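Local coordinates for protein sulfotransferase (PDB 3RNL) that probably transfers a sulfonate group to an acceptor, as a member of the sulfotransferase family, and binds magnesium, at residues Y161-K172 against F282-L293. Numbering follows the deposited sequence.
Sequences YRAVGLYAAQVK and FFAPDVARLEAL
Arg162 lies over one face of the Phe282 ring: CD makes a CH-pi contact 3.9 Å from the Phe282 ring centroid, NE sits above the ring centre, and the guanidinium, its plane almost perpendicular to that of the ring, makes a cation-pi contact. The edge of Phe282 meets Phe283, one face of which has Phe282 CD2 over its centre and whose edge carries Arg162 O, 3.6 Å from Phe283 CE1. Gly165 O lies over the centre of one Tyr167 face, while Leu290 CD2 meets that ring's edge, 4.0 Å from Tyr167 CD2. Asp286 joins the start of helix 167-178. With CG anti to the backbone N (chi1 -162°), it brings OD2 3.0 Å from Ala168 N, a nearly straight bond (167°) on the syn side of the carboxylate. Water 1 links OD2 to Gly165 O, while water 2 links OD1 to Leu166 O and Ala169 N; in one of its two conformers, Arg289 NH2 adds a salt bridge to OD1 from a tilt. With an alanine in place of Asp286, Ala168 N and both waters would probably lose their carboxylate partner, and Arg289, in this conformer, its countercharge. Ala168 CB is a knob in the hole formed by Asp286, Arg289, Leu290 and Leu293. Segment 282-293 runs at 30° to 167-172, helix-to-helix packing in an alpha-beta-alpha sandwich that joins helix 273-294 to the helix before strand 183-187, an outermost strand of the parallel sheet.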
loop_
_atom_site.group_PDB
_atom_site.type_symbol
_atom_site.label_atom_id
_atom_site.label_comp_id
_atom_site.label_asym_id
_atom_site.label_seq_id
_atom_site.Cartn_x
_atom_site.Cartn_y
_atom_site.Cartn_z
ATOM N N TYR A 161 6.409 -4.746 -11.485
ATOM C CA TYR A 161 6.388 -3.311 -11.686
ATOM C C TYR A 161 5.038 -2.904 -12.219
ATOM O O TYR A 161 4.438 -1.937 -11.749
ATOM C CB TYR A 161 7.465 -2.922 -12.691
ATOM C CG TYR A 161 8.848 -3.193 -12.174
ATOM C CD1 TYR A 161 9.308 -2.586 -11.016
ATOM C CD2 TYR A 161 9.707 -4.050 -12.857
ATOM C CE1 TYR A 161 10.583 -2.839 -10.533
ATOM C CE2 TYR A 161 10.976 -4.308 -12.383
ATOM C CZ TYR A 161 11.413 -3.695 -11.231
ATOM O OH TYR A 161 12.686 -3.955 -10.768
ATOM N N ARG A 162 4.584 -3.636 -13.225
ATOM C CA ARG A 162 3.297 -3.349 -13.857
ATOM C C ARG A 162 2.110 -3.850 -13.029
ATOM O O ARG A 162 1.150 -3.109 -12.810
ATOM C CB ARG A 162 3.239 -3.958 -15.273
ATOM C CG ARG A 162 4.084 -3.225 -16.322
ATOM C CD ARG A 162 4.126 -4.032 -17.645
ATOM N NE ARG A 162 4.324 -3.168 -18.817
ATOM C CZ ARG A 162 5.504 -2.923 -19.380
ATOM N NH1 ARG A 162 6.602 -3.473 -18.884
ATOM N NH2 ARG A 162 5.586 -2.132 -20.444
ATOM N N ALA A 163 2.168 -5.099 -12.563
ATOM C CA ALA A 163 0.974 -5.699 -11.968
ATOM C C ALA A 163 0.516 -4.918 -10.737
ATOM O O ALA A 163 -0.684 -4.705 -10.518
ATOM C CB ALA A 163 1.215 -7.163 -11.609
ATOM N N VAL A 164 1.474 -4.485 -9.930
ATOM C CA VAL A 164 1.141 -3.798 -8.682
ATOM C C VAL A 164 0.588 -2.388 -8.933
ATOM O O VAL A 164 -0.162 -1.843 -8.118
ATOM C CB VAL A 164 2.368 -3.798 -7.726
ATOM C CG1 VAL A 164 2.194 -2.807 -6.586
ATOM C CG2 VAL A 164 2.580 -5.221 -7.193
ATOM N N GLY A 165 0.941 -1.814 -10.071
ATOM C CA GLY A 165 0.475 -0.485 -10.435
ATOM C C GLY A 165 -0.870 -0.463 -11.155
ATOM O O GLY A 165 -1.382 0.632 -11.439
ATOM N N LEU A 166 -1.480 -1.617 -11.439
ATOM C CA LEU A 166 -2.780 -1.471 -12.083
ATOM C C LEU A 166 -3.783 -1.448 -10.940
ATOM O O LEU A 166 -4.454 -2.441 -10.625
ATOM C CB LEU A 166 -3.018 -2.707 -12.960
ATOM C CG LEU A 166 -2.113 -2.826 -14.199
ATOM C CD1 LEU A 166 -2.115 -4.240 -14.800
ATOM C CD2 LEU A 166 -2.573 -1.812 -15.234
ATOM N N TYR A 167 -4.104 -0.229 -10.531
ATOM C CA TYR A 167 -4.796 -0.031 -9.264
ATOM C C TYR A 167 -6.289 -0.253 -9.372
ATOM O O TYR A 167 -6.938 -0.538 -8.369
ATOM C CB TYR A 167 -4.610 1.392 -8.749
ATOM C CG TYR A 167 -3.187 1.854 -8.507
ATOM C CD1 TYR A 167 -2.276 1.084 -7.781
ATOM C CD2 TYR A 167 -2.775 3.090 -8.977
ATOM C CE1 TYR A 167 -0.964 1.558 -7.543
ATOM C CE2 TYR A 167 -1.484 3.559 -8.764
ATOM C CZ TYR A 167 -0.588 2.789 -8.041
ATOM O OH TYR A 167 0.681 3.288 -7.826
ATOM N N ALA A 168 -6.844 -0.046 -10.563
ATOM C CA ALA A 168 -8.295 0.115 -10.655
ATOM C C ALA A 168 -9.027 -1.085 -10.063
ATOM O O ALA A 168 -9.920 -0.933 -9.222
ATOM C CB ALA A 168 -8.735 0.347 -12.097
ATOM N N ALA A 169 -8.668 -2.282 -10.502
ATOM C CA ALA A 169 -9.386 -3.461 -10.000
ATOM C C ALA A 169 -9.130 -3.699 -8.512
ATOM O O ALA A 169 -9.991 -4.231 -7.802
ATOM C CB ALA A 169 -9.010 -4.713 -10.808
ATOM N N GLN A 170 -7.935 -3.340 -8.050
ATOM C CA GLN A 170 -7.570 -3.540 -6.649
ATOM C C GLN A 170 -8.394 -2.623 -5.763
ATOM O O GLN A 170 -8.913 -3.037 -4.728
ATOM C CB GLN A 170 -6.081 -3.227 -6.438
ATOM C CG GLN A 170 -5.171 -4.077 -7.341
ATOM C CD GLN A 170 -3.702 -3.667 -7.220
ATOM O OE1 GLN A 170 -3.217 -3.423 -6.128
ATOM N NE2 GLN A 170 -2.995 -3.614 -8.346
ATOM N N VAL A 171 -8.487 -1.360 -6.162
ATOM C CA VAL A 171 -9.293 -0.401 -5.405
ATOM C C VAL A 171 -10.783 -0.766 -5.481
ATOM O O VAL A 171 -11.508 -0.701 -4.461
ATOM C CB VAL A 171 -9.047 1.022 -5.930
ATOM C CG1 VAL A 171 -10.006 2.014 -5.276
ATOM C CG2 VAL A 171 -7.573 1.425 -5.678
ATOM N N LYS A 172 -11.243 -1.182 -6.660
ATOM C CA LYS A 172 -12.654 -1.569 -6.787
ATOM C C LYS A 172 -13.013 -2.664 -5.785
ATOM O O LYS A 172 -14.086 -2.649 -5.191
ATOM C CB LYS A 172 -12.982 -2.051 -8.202
ATOM C CG LYS A 172 -14.459 -2.473 -8.342
ATOM C CD LYS A 172 -14.790 -2.902 -9.759
ATOM C CE LYS A 172 -16.301 -3.161 -9.937
ATOM N NZ LYS A 172 -16.751 -4.458 -9.321
ATOM N N PHE A 282 0.905 2.444 -21.178
ATOM C CA PHE A 282 0.509 1.130 -20.673
ATOM C C PHE A 282 -0.563 1.231 -19.585
ATOM O O PHE A 282 -1.556 0.493 -19.605
ATOM C CB PHE A 282 1.705 0.359 -20.106
ATOM C CG PHE A 282 1.308 -0.909 -19.394
ATOM C CD1 PHE A 282 1.008 -2.055 -20.116
ATOM C CD2 PHE A 282 1.183 -0.933 -18.006
ATOM C CE1 PHE A 282 0.619 -3.220 -19.461
ATOM C CE2 PHE A 282 0.796 -2.087 -17.346
ATOM C CZ PHE A 282 0.506 -3.234 -18.079
ATOM N N PHE A 283 -0.353 2.146 -18.643
ATOM C CA PHE A 283 -1.264 2.305 -17.506
ATOM C C PHE A 283 -2.498 3.148 -17.839
ATOM O O PHE A 283 -3.461 3.160 -17.069
ATOM C CB PHE A 283 -0.534 2.960 -16.317
ATOM C CG PHE A 283 0.490 2.064 -15.661
ATOM C CD1 PHE A 283 0.098 0.921 -14.990
ATOM C CD2 PHE A 283 1.845 2.375 -15.713
ATOM C CE1 PHE A 283 1.048 0.090 -14.372
ATOM C CE2 PHE A 283 2.794 1.551 -15.110
ATOM C CZ PHE A 283 2.386 0.408 -14.430
ATOM N N ALA A 284 -2.479 3.847 -18.971
ATOM C CA ALA A 284 -3.525 4.838 -19.259
ATOM C C ALA A 284 -4.967 4.312 -19.190
ATOM O O ALA A 284 -5.838 4.961 -18.602
ATOM C CB ALA A 284 -3.266 5.549 -20.585
ATOM N N PRO A 285 -5.239 3.139 -19.790
ATOM C CA PRO A 285 -6.633 2.675 -19.705
ATOM C C PRO A 285 -7.042 2.370 -18.260
ATOM O O PRO A 285 -8.185 2.650 -17.863
ATOM C CB PRO A 285 -6.639 1.400 -20.563
ATOM C CG PRO A 285 -5.456 1.604 -21.533
ATOM C CD PRO A 285 -4.419 2.294 -20.679
ATOM N N ASP A 286 -6.124 1.816 -17.477
ATOM C CA ASP A 286 -6.424 1.515 -16.076
ATOM C C ASP A 286 -6.617 2.801 -15.282
ATOM O O ASP A 286 -7.487 2.883 -14.408
ATOM C CB ASP A 286 -5.314 0.663 -15.456
ATOM C CG ASP A 286 -5.764 -0.032 -14.187
ATOM O OD1 ASP A 286 -6.491 -1.050 -14.296
ATOM O OD2 ASP A 286 -5.398 0.443 -13.095
ATOM N N VAL A 287 -5.801 3.811 -15.580
ATOM C CA VAL A 287 -5.926 5.104 -14.900
ATOM C C VAL A 287 -7.292 5.741 -15.192
ATOM O O VAL A 287 -7.940 6.302 -14.297
ATOM C CB VAL A 287 -4.775 6.067 -15.298
ATOM C CG1 VAL A 287 -5.066 7.505 -14.814
ATOM C CG2 VAL A 287 -3.445 5.553 -14.735
ATOM N N ALA A 288 -7.754 5.628 -16.431
ATOM C CA ALA A 288 -9.054 6.190 -16.786
ATOM C C ALA A 288 -10.180 5.496 -16.025
ATOM O O ALA A 288 -11.152 6.147 -15.584
ATOM C CB ALA A 288 -9.296 6.132 -18.305
ATOM N N ARG A 289 -10.061 4.180 -15.870
ATOM C CA ARG A 289 -11.035 3.418 -15.082
ATOM C C ARG A 289 -11.000 3.827 -13.612
ATOM O O ARG A 289 -12.037 3.933 -12.951
ATOM C CB ARG A 289 -10.774 1.912 -15.197
ATOM C CG ARG A 289 -11.069 1.333 -16.587
ATOM C CD ARG A 289 -11.054 -0.205 -16.580
ATOM N NE ARG A 289 -9.726 -0.765 -16.329
ATOM C CZ ARG A 289 -8.845 -1.061 -17.281
ATOM N NH1 ARG A 289 -9.144 -0.851 -18.556
ATOM N NH2 ARG A 289 -7.666 -1.572 -16.962
ATOM N N LEU A 290 -9.793 4.045 -13.104
ATOM C CA LEU A 290 -9.607 4.442 -11.717
ATOM C C LEU A 290 -10.246 5.808 -11.439
ATOM O O LEU A 290 -10.862 5.993 -10.383
ATOM C CB LEU A 290 -8.105 4.455 -11.374
ATOM C CG LEU A 290 -7.695 4.883 -9.962
ATOM C CD1 LEU A 290 -8.199 3.860 -8.958
ATOM C CD2 LEU A 290 -6.152 5.017 -9.876
ATOM N N GLU A 291 -10.091 6.761 -12.365
ATOM C CA GLU A 291 -10.687 8.093 -12.192
ATOM C C GLU A 291 -12.179 7.989 -11.896
ATOM O O GLU A 291 -12.708 8.636 -10.979
ATOM C CB GLU A 291 -10.497 8.949 -13.453
ATOM C CG GLU A 291 -9.071 9.404 -13.680
ATOM C CD GLU A 291 -8.927 10.286 -14.912
ATOM O OE1 GLU A 291 -9.677 10.084 -15.895
ATOM O OE2 GLU A 291 -8.060 11.186 -14.890
ATOM N N ALA A 292 -12.858 7.168 -12.686
ATOM C CA ALA A 292 -14.302 6.987 -12.518
ATOM C C ALA A 292 -14.638 6.295 -11.194
ATOM O O ALA A 292 -15.679 6.569 -10.583
ATOM C CB ALA A 292 -14.876 6.196 -13.683
ATOM N N LEU A 293 -13.768 5.391 -10.755
ATOM C CA LEU A 293 -13.994 4.671 -9.498
ATOM C C LEU A 293 -13.878 5.587 -8.286
ATOM O O LEU A 293 -14.725 5.557 -7.396
ATOM C CB LEU A 293 -13.004 3.506 -9.333
ATOM C CG LEU A 293 -13.307 2.204 -10.075
ATOM C CD1 LEU A 293 -12.133 1.243 -9.985
ATOM C CD2 LEU A 293 -14.580 1.552 -9.521
HETATM O O HOH W 1 -3.318 2.246 -12.782
HETATM O O HOH W 2 -6.852 -2.933 -12.601
#